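Local coordinates for type IV pilus assembly protein PilF (Thermus thermophilus HB8, PDB 5OIU) that probably powers assembly of the type IV pilus by hydrolysing ATP, as a hexameric motor ATPase of the type II/IV secretion family, at residues C282-V287 with C317-G322; A309-G314 with Y372-G377. All coordinates share one frame; numbering follows the deposited sequence.

Contact 1 of 2, residues C282-V287 with C317-G322; sequences CEHCKV and CERCGG. With ZN (zinc ion), chain S.
Four cysteines, Cys282 and Cys285 from one segment and Cys317 and Cys320 from the other, close on a single zinc ion, yet their grip is uneven: Cys282 SG, Cys285 SG and Cys320 SG lie 2.3–2.4 Å from the metal, whereas Cys317 SG stands back at 2.7 Å. Cysteine suits all four places, because a soft thiolate is a preferred ligand of zinc and its short side chain lets both loops come close to the ion. Cys282 reaches it with SG anti to its backbone N (chi1 171°), while the other three sulfurs lie between their own N and carbonyl carbon. The methylene carbons also meet: Cys282 CB touches Cys320 CB at 3.7 Å, and Cys285 CB lies 4.0 Å from Cys317 CB. Two CxxC pairs sharing one zinc form the tetracysteine site known from secretion ATPases such as GspE, and here the metal ties the loop that precedes strand 286-289 to the loop that follows strand 311-314. Backbone N-H groups also point at the sulfurs and would help to stabilise their negative charge: His284 N donates to Cys282 SG over 3.4 Å with an N-H...S angle of 165°, Cys317 N donates to Cys320 SG, and a weaker bond runs from Arg319 N to Cys317 SG. Beside the metal, His284 and Arg319 lie side by side, ring and guanidinium planes 43° apart. His284 ND1 rests 3.5 Å from Arg319 CG, with Arg319 CB in the imidazole plane at its edge; the bent arginine then leads its guanidinium away, which would limit repulsion if the histidine were protonated.

Contact 2 of 2, residues A309-G314 with Y372-G377; sequences ARLYKG and YKALQG
In both Tyr312 and Leu375, chi1 (-54° and -74°) sets CG anti to the carbonyl carbon and beside the backbone N; from there the phenol ring comes up beside Gly377, and the leucine, with chi2 also extended, brings the methyl CD2 back to the strand although its CB starts out away from it. That methyl, Leu375 CD2, does much of the packing: it meets Leu311 CD2 at 3.7 Å, where the two leucines cross obliquely, touches Ala309 CB, and makes a van der Waals contact with the carbonyl oxygen Arg310 O at 3.6 Å. Branched leucines fill the joint between strand and helix, while the small Ala309 is consistent with the methyl lying so near the strand backbone. Leu311 CD2 reaches Ala374 CB as well, at 4.2 Å. On the aromatic side, Tyr312 CD1 comes within 3.4 Å of Gly377 CA, approaching obliquely. Ala374 O lies in the ring plane at its edge, 3.9 Å from Tyr312 CD1, and Leu375 O is near that plane beside CE1, so that the weakly positive C-H edge probably favours the carbonyl oxygens, at long range. Ala374 O is itself gripped by Gly377 N at 3.1 Å. An alanine in place of Tyr312 would probably open a gap beside Gly377 and leave the carbonyls of Ala374 and Leu375 without their aromatic neighbour. Glycine fits at Gly377 on two counts: its positive phi of 86° would press a side chain against the preceding carbonyl oxygen, and a CB would crowd Tyr312 CD1. Strand 311-314, which also pairs with strand 286-289, is thus packed against the C-terminal end of helix 366-374, where Gly377 closes the last turn in a Schellman motif.

Both contacts reach one small two-stranded antiparallel sheet, their centres 15 Å apart and their segments alternating along the chain. Strands 286-289 and 311-314 carry contact 1 into contact 2: Val287 N probably donates to Lys313 O at 3.0 Å, while Cys285 SG packs on Gly314 CA at 3.8 Å. A second bridge skips the strand pairing, with Lys286 NZ probably bonded to Gly377 O at 2.9 Å, joining the zinc-side segment to the helix end. The Tyr312 side chain lies about 12 Å from the zinc. Neither contact contains a residue of the ATP pocket, but Lys373 NZ in 372-377 bonds to the backbone O of Ala330, which belongs to it.

Contact 1 of 2, residues C282-V287 with C317-G322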
ATOM      1  N   CYS C 282     -31.222 -17.171  32.421  1.00 46.92           N
ATOM      2  CA  CYS C 282     -32.203 -18.121  32.935  1.00 46.32           C
ATOM      3  C   CYS C 282     -33.559 -17.456  33.153  1.00 52.76           C
ATOM      4  O   CYS C 282     -33.653 -16.312  33.605  1.00 54.12           O
ATOM      5  CB  CYS C 282     -31.718 -18.739  34.247  1.00 52.65           C
ATOM      6  SG  CYS C 282     -32.979 -19.761  35.112  1.00 60.73           S
ATOM      7  N   GLU C 283     -34.621 -18.183  32.831  1.00 59.95           N
ATOM      8  CA  GLU C 283     -35.948 -17.585  32.862  1.00 63.65           C
ATOM      9  C   GLU C 283     -36.556 -17.550  34.253  1.00 62.97           C
ATOM     10  O   GLU C 283     -37.496 -16.782  34.474  1.00 61.32           O
ATOM     11  CB  GLU C 283     -36.890 -18.340  31.930  1.00 68.95           C
ATOM     12  CG  GLU C 283     -36.615 -18.097  30.477  1.00 71.10           C
ATOM     13  CD  GLU C 283     -37.014 -16.702  30.034  1.00 78.63           C
ATOM     14  OE1 GLU C 283     -37.399 -15.868  30.893  1.00 76.31           O
ATOM     15  OE2 GLU C 283     -36.947 -16.445  28.811  1.00 85.54           O
ATOM     16  N   HIS C 284     -36.034 -18.347  35.185  1.00 62.49           N
ATOM     17  CA  HIS C 284     -36.676 -18.554  36.477  1.00 65.99           C
ATOM     18  C   HIS C 284     -36.054 -17.746  37.611  1.00 66.77           C
ATOM     19  O   HIS C 284     -36.693 -17.593  38.656  1.00 68.91           O
ATOM     20  CB  HIS C 284     -36.658 -20.047  36.835  1.00 71.57           C
ATOM     21  CG  HIS C 284     -37.320 -20.919  35.811  1.00 80.86           C
ATOM     22  ND1 HIS C 284     -36.793 -22.130  35.408  1.00 82.10           N
ATOM     23  CD2 HIS C 284     -38.461 -20.748  35.098  1.00 81.62           C
ATOM     24  CE1 HIS C 284     -37.580 -22.666  34.491  1.00 80.12           C
ATOM     25  NE2 HIS C 284     -38.598 -21.847  34.284  1.00 83.05           N
ATOM     26  N   CYS C 285     -34.831 -17.239  37.447  1.00 63.73           N
ATOM     27  CA  CYS C 285     -34.273 -16.286  38.397  1.00 56.24           C
ATOM     28  C   CYS C 285     -34.003 -14.936  37.748  1.00 56.45           C
ATOM     29  O   CYS C 285     -33.201 -14.154  38.262  1.00 59.32           O
ATOM     30  CB  CYS C 285     -32.993 -16.827  39.023  1.00 61.36           C
ATOM     31  SG  CYS C 285     -31.751 -17.229  37.824  1.00 58.36           S
ATOM     32  N   LYS C 286     -34.651 -14.648  36.628  1.00 56.97           N
ATOM     33  CA  LYS C 286     -34.425 -13.383  35.956  1.00 59.15           C
ATOM     34  C   LYS C 286     -34.941 -12.240  36.821  1.00 61.70           C
ATOM     35  O   LYS C 286     -35.915 -12.379  37.558  1.00 63.23           O
ATOM     36  CB  LYS C 286     -35.102 -13.372  34.581  1.00 51.06           C
ATOM     37  CG  LYS C 286     -34.759 -12.151  33.748  1.00 51.98           C
ATOM     38  CD  LYS C 286     -35.623 -12.019  32.498  1.00 55.46           C
ATOM     39  CE  LYS C 286     -35.270 -13.042  31.441  1.00 51.90           C
ATOM     40  NZ  LYS C 286     -35.884 -12.657  30.130  1.00 61.37           N
ATOM     41  N   VAL C 287     -34.278 -11.090  36.722  1.00 62.66           N
ATOM     42  CA  VAL C 287     -34.571  -9.971  37.603  1.00 59.45           C
ATOM     43  C   VAL C 287     -34.142  -8.687  36.901  1.00 58.64           C
ATOM     44  O   VAL C 287     -33.283  -8.706  36.017  1.00 59.81           O
ATOM     45  CB  VAL C 287     -33.866 -10.172  38.965  1.00 64.72           C
ATOM     46  CG1 VAL C 287     -32.381  -9.933  38.844  1.00 61.75           C
ATOM     47  CG2 VAL C 287     -34.428  -9.231  39.941  1.00 73.99           C
ATOM     48  N   CYS C 317     -30.203 -20.007  40.191  1.00 60.29           N
ATOM     49  CA  CYS C 317     -31.151 -20.898  40.851  1.00 64.92           C
ATOM     50  C   CYS C 317     -30.913 -22.338  40.408  1.00 67.00           C
ATOM     51  O   CYS C 317     -30.094 -22.619  39.530  1.00 63.27           O
ATOM     52  CB  CYS C 317     -32.597 -20.481  40.571  1.00 62.43           C
ATOM     53  SG  CYS C 317     -33.240 -21.018  38.976  1.00 72.21           S
ATOM     54  N   GLU C 318     -31.677 -23.250  41.016  1.00 75.60           N
ATOM     55  CA  GLU C 318     -31.495 -24.683  40.789  1.00 75.64           C
ATOM     56  C   GLU C 318     -31.557 -25.052  39.306  1.00 70.47           C
ATOM     57  O   GLU C 318     -30.850 -25.968  38.877  1.00 69.26           O
ATOM     58  CB  GLU C 318     -32.553 -25.468  41.577  1.00 77.92           C
ATOM     59  CG  GLU C 318     -32.872 -24.891  42.967  1.00 90.60           C
ATOM     60  CD  GLU C 318     -34.086 -23.961  42.961  1.00 92.49           C
ATOM     61  OE1 GLU C 318     -35.186 -24.404  42.558  1.00 87.01           O
ATOM     62  OE2 GLU C 318     -33.929 -22.775  43.342  1.00 88.35           O
ATOM     63  N   ARG C 319     -32.374 -24.344  38.514  1.00 70.73           N
ATOM     64  CA  ARG C 319     -32.618 -24.667  37.106  1.00 64.72           C
ATOM     65  C   ARG C 319     -31.502 -24.220  36.154  1.00 65.41           C
ATOM     66  O   ARG C 319     -31.590 -24.499  34.956  1.00 70.74           O
ATOM     67  CB  ARG C 319     -33.957 -24.053  36.645  1.00 68.06           C
ATOM     68  CG  ARG C 319     -35.234 -24.792  37.114  1.00 71.55           C
ATOM     69  CD  ARG C 319     -35.527 -26.087  36.314  1.00 75.71           C
ATOM     70  NE  ARG C 319     -34.596 -27.188  36.621  1.00 76.73           N
ATOM     71  CZ  ARG C 319     -34.013 -27.987  35.716  1.00 72.33           C
ATOM     72  NH1 ARG C 319     -33.190 -28.951  36.113  1.00 68.70           N
ATOM     73  NH2 ARG C 319     -34.240 -27.826  34.412  1.00 63.43           N
ATOM     74  N   CYS C 320     -30.449 -23.556  36.637  1.00 65.94           N
ATOM     75  CA  CYS C 320     -29.428 -23.014  35.745  1.00 59.48           C
ATOM     76  C   CYS C 320     -28.028 -23.173  36.330  1.00 61.11           C
ATOM     77  O   CYS C 320     -27.144 -22.352  36.054  1.00 63.48           O
ATOM     78  CB  CYS C 320     -29.694 -21.531  35.448  1.00 57.01           C
ATOM     79  SG  CYS C 320     -29.640 -20.459  36.919  1.00 54.78           S
ATOM     80  N   GLY C 321     -27.804 -24.218  37.129  1.00 60.05           N
ATOM     81  CA  GLY C 321     -26.565 -24.290  37.895  1.00 62.58           C
ATOM     82  C   GLY C 321     -26.555 -23.178  38.928  1.00 61.87           C
ATOM     83  O   GLY C 321     -27.571 -22.882  39.557  1.00 65.45           O
ATOM     84  N   GLY C 322     -25.410 -22.537  39.103  1.00 56.18           N
ATOM     85  CA  GLY C 322     -25.404 -21.256  39.775  1.00 62.10           C
ATOM     86  C   GLY C 322     -25.398 -20.099  38.811  1.00 64.10           C
ATOM     87  O   GLY C 322     -25.527 -18.947  39.238  1.00 63.66           O
TER
HETATM   88 ZN    ZN S 503     -31.761 -19.591  37.224  1.00 60.01          ZN

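Contact 2 of 2, residues A309-G314 with Y372-G377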
ATOM      1  N   ALA C 309     -35.859   2.098  29.291  1.00 65.66           N
ATOM      2  CA  ALA C 309     -34.998   0.929  29.178  1.00 58.93           C
ATOM      3  C   ALA C 309     -34.708   0.319  30.534  1.00 60.65           C
ATOM      4  O   ALA C 309     -34.301   1.018  31.463  1.00 64.86           O
ATOM      5  CB  ALA C 309     -33.692   1.304  28.491  1.00 62.41           C
ATOM      6  N   ARG C 310     -34.946  -0.987  30.647  1.00 62.60           N
ATOM      7  CA  ARG C 310     -34.523  -1.788  31.786  1.00 58.89           C
ATOM      8  C   ARG C 310     -33.652  -2.926  31.268  1.00 53.49           C
ATOM      9  O   ARG C 310     -33.748  -3.314  30.101  1.00 51.98           O
ATOM     10  CB  ARG C 310     -35.731  -2.336  32.577  1.00 62.52           C
ATOM     11  CG  ARG C 310     -36.179  -1.488  33.812  1.00 68.72           C
ATOM     12  CD  ARG C 310     -35.855   0.022  33.660  1.00 73.27           C
ATOM     13  NE  ARG C 310     -36.660   0.953  34.466  1.00 79.29           N
ATOM     14  CZ  ARG C 310     -36.490   2.281  34.482  1.00 85.42           C
ATOM     15  NH1 ARG C 310     -37.269   3.051  35.236  1.00 86.67           N
ATOM     16  NH2 ARG C 310     -35.553   2.852  33.731  1.00 76.88           N
ATOM     17  N   LEU C 311     -32.770  -3.429  32.133  1.00 50.52           N
ATOM     18  CA  LEU C 311     -31.873  -4.543  31.839  1.00 47.58           C
ATOM     19  C   LEU C 311     -32.118  -5.657  32.848  1.00 47.43           C
ATOM     20  O   LEU C 311     -32.828  -5.476  33.840  1.00 51.46           O
ATOM     21  CB  LEU C 311     -30.394  -4.131  31.890  1.00 43.27           C
ATOM     22  CG  LEU C 311     -29.771  -3.193  30.858  1.00 51.84           C
ATOM     23  CD1 LEU C 311     -28.368  -2.818  31.331  1.00 47.59           C
ATOM     24  CD2 LEU C 311     -29.734  -3.769  29.431  1.00 43.20           C
ATOM     25  N   TYR C 312     -31.502  -6.816  32.599  1.00 40.85           N
ATOM     26  CA  TYR C 312     -31.835  -8.035  33.318  1.00 46.01           C
ATOM     27  C   TYR C 312     -30.580  -8.846  33.592  1.00 44.74           C
ATOM     28  O   TYR C 312     -29.585  -8.742  32.875  1.00 45.96           O
ATOM     29  CB  TYR C 312     -32.861  -8.891  32.530  1.00 49.61           C
ATOM     30  CG  TYR C 312     -34.101  -8.110  32.155  1.00 48.19           C
ATOM     31  CD1 TYR C 312     -34.108  -7.247  31.060  1.00 47.86           C
ATOM     32  CD2 TYR C 312     -35.250  -8.198  32.923  1.00 51.65           C
ATOM     33  CE1 TYR C 312     -35.232  -6.499  30.748  1.00 53.05           C
ATOM     34  CE2 TYR C 312     -36.385  -7.463  32.607  1.00 47.60           C
ATOM     35  CZ  TYR C 312     -36.373  -6.623  31.530  1.00 50.34           C
ATOM     36  OH  TYR C 312     -37.510  -5.907  31.247  1.00 55.80           O
ATOM     37  N   LYS C 313     -30.636  -9.649  34.651  1.00 46.15           N
ATOM     38  CA  LYS C 313     -29.633 -10.672  34.901  1.00 50.28           C
ATOM     39  C   LYS C 313     -30.320 -11.849  35.571  1.00 51.51           C
ATOM     40  O   LYS C 313     -31.481 -11.783  35.970  1.00 53.43           O
ATOM     41  CB  LYS C 313     -28.474 -10.145  35.752  1.00 49.20           C
ATOM     42  CG  LYS C 313     -28.742 -10.152  37.255  1.00 56.26           C
ATOM     43  CD  LYS C 313     -27.537  -9.626  38.054  1.00 63.29           C
ATOM     44  CE  LYS C 313     -27.305 -10.437  39.359  1.00 75.60           C
ATOM     45  NZ  LYS C 313     -26.786  -9.641  40.528  1.00 70.90           N
ATOM     46  N   GLY C 314     -29.577 -12.966  35.675  1.00 50.23           N
ATOM     47  CA  GLY C 314     -30.036 -14.127  36.395  1.00 50.56           C
ATOM     48  C   GLY C 314     -29.411 -14.188  37.774  1.00 58.58           C
ATOM     49  O   GLY C 314     -28.183 -14.210  37.910  1.00 55.14           O
ATOM     50  N   TYR C 372     -29.922  -4.284  22.090  1.00 46.77           N
ATOM     51  CA  TYR C 372     -31.351  -4.429  21.845  1.00 47.64           C
ATOM     52  C   TYR C 372     -31.903  -5.694  22.503  1.00 46.56           C
ATOM     53  O   TYR C 372     -32.871  -5.635  23.268  1.00 49.13           O
ATOM     54  CB  TYR C 372     -31.595  -4.416  20.327  1.00 46.01           C
ATOM     55  CG  TYR C 372     -32.952  -4.938  19.901  1.00 60.28           C
ATOM     56  CD1 TYR C 372     -34.095  -4.135  19.990  1.00 67.36           C
ATOM     57  CD2 TYR C 372     -33.102  -6.234  19.408  1.00 64.50           C
ATOM     58  CE1 TYR C 372     -35.354  -4.616  19.603  1.00 65.74           C
ATOM     59  CE2 TYR C 372     -34.355  -6.723  19.018  1.00 62.02           C
ATOM     60  CZ  TYR C 372     -35.473  -5.909  19.119  1.00 61.71           C
ATOM     61  OH  TYR C 372     -36.711  -6.379  18.740  1.00 65.57           O
ATOM     62  N   LYS C 373     -31.263  -6.843  22.260  1.00 43.70           N
ATOM     63  CA  LYS C 373     -31.748  -8.090  22.848  1.00 45.72           C
ATOM     64  C   LYS C 373     -31.504  -8.138  24.355  1.00 47.87           C
ATOM     65  O   LYS C 373     -32.280  -8.765  25.095  1.00 45.75           O
ATOM     66  CB  LYS C 373     -31.095  -9.287  22.160  1.00 39.48           C
ATOM     67  CG  LYS C 373     -31.500  -9.447  20.699  1.00 40.96           C
ATOM     68  CD  LYS C 373     -30.550 -10.381  19.968  1.00 38.56           C
ATOM     69  CE  LYS C 373     -30.967 -10.581  18.539  1.00 39.15           C
ATOM     70  NZ  LYS C 373     -29.877 -11.198  17.725  1.00 40.64           N
ATOM     71  N   ALA C 374     -30.441  -7.486  24.827  1.00 49.59           N
ATOM     72  CA  ALA C 374     -30.264  -7.324  26.265  1.00 46.75           C
ATOM     73  C   ALA C 374     -31.376  -6.476  26.865  1.00 44.65           C
ATOM     74  O   ALA C 374     -31.822  -6.747  27.987  1.00 44.91           O
ATOM     75  CB  ALA C 374     -28.899  -6.703  26.551  1.00 41.93           C
ATOM     76  N   LEU C 375     -31.846  -5.461  26.130  1.00 43.60           N
ATOM     77  CA  LEU C 375     -32.945  -4.634  26.612  1.00 44.22           C
ATOM     78  C   LEU C 375     -34.270  -5.390  26.664  1.00 48.39           C
ATOM     79  O   LEU C 375     -35.250  -4.850  27.185  1.00 45.78           O
ATOM     80  CB  LEU C 375     -33.082  -3.385  25.741  1.00 43.34           C
ATOM     81  CG  LEU C 375     -32.009  -2.306  25.948  1.00 48.72           C
ATOM     82  CD1 LEU C 375     -32.131  -1.165  24.927  1.00 41.65           C
ATOM     83  CD2 LEU C 375     -32.035  -1.782  27.388  1.00 42.23           C
ATOM     84  N   GLN C 376     -34.325  -6.617  26.151  1.00 49.58           N
ATOM     85  CA  GLN C 376     -35.507  -7.455  26.270  1.00 48.59           C
ATOM     86  C   GLN C 376     -35.319  -8.619  27.234  1.00 47.25           C
ATOM     87  O   GLN C 376     -36.232  -9.432  27.387  1.00 47.17           O
ATOM     88  CB  GLN C 376     -35.916  -7.978  24.895  1.00 40.32           C
ATOM     89  CG  GLN C 376     -36.278  -6.858  23.948  1.00 47.39           C
ATOM     90  CD  GLN C 376     -36.585  -7.351  22.548  1.00 66.92           C
ATOM     91  OE1 GLN C 376     -35.686  -7.489  21.716  1.00 66.50           O
ATOM     92  NE2 GLN C 376     -37.861  -7.635  22.279  1.00 71.37           N
ATOM     93  N   GLY C 377     -34.171  -8.725  27.887  1.00 43.23           N
ATOM     94  CA  GLY C 377     -33.935  -9.803  28.815  1.00 41.78           C
ATOM     95  C   GLY C 377     -33.421 -11.096  28.224  1.00 40.92           C
ATOM     96  O   GLY C 377     -33.326 -12.089  28.951  1.00 43.99           O
TER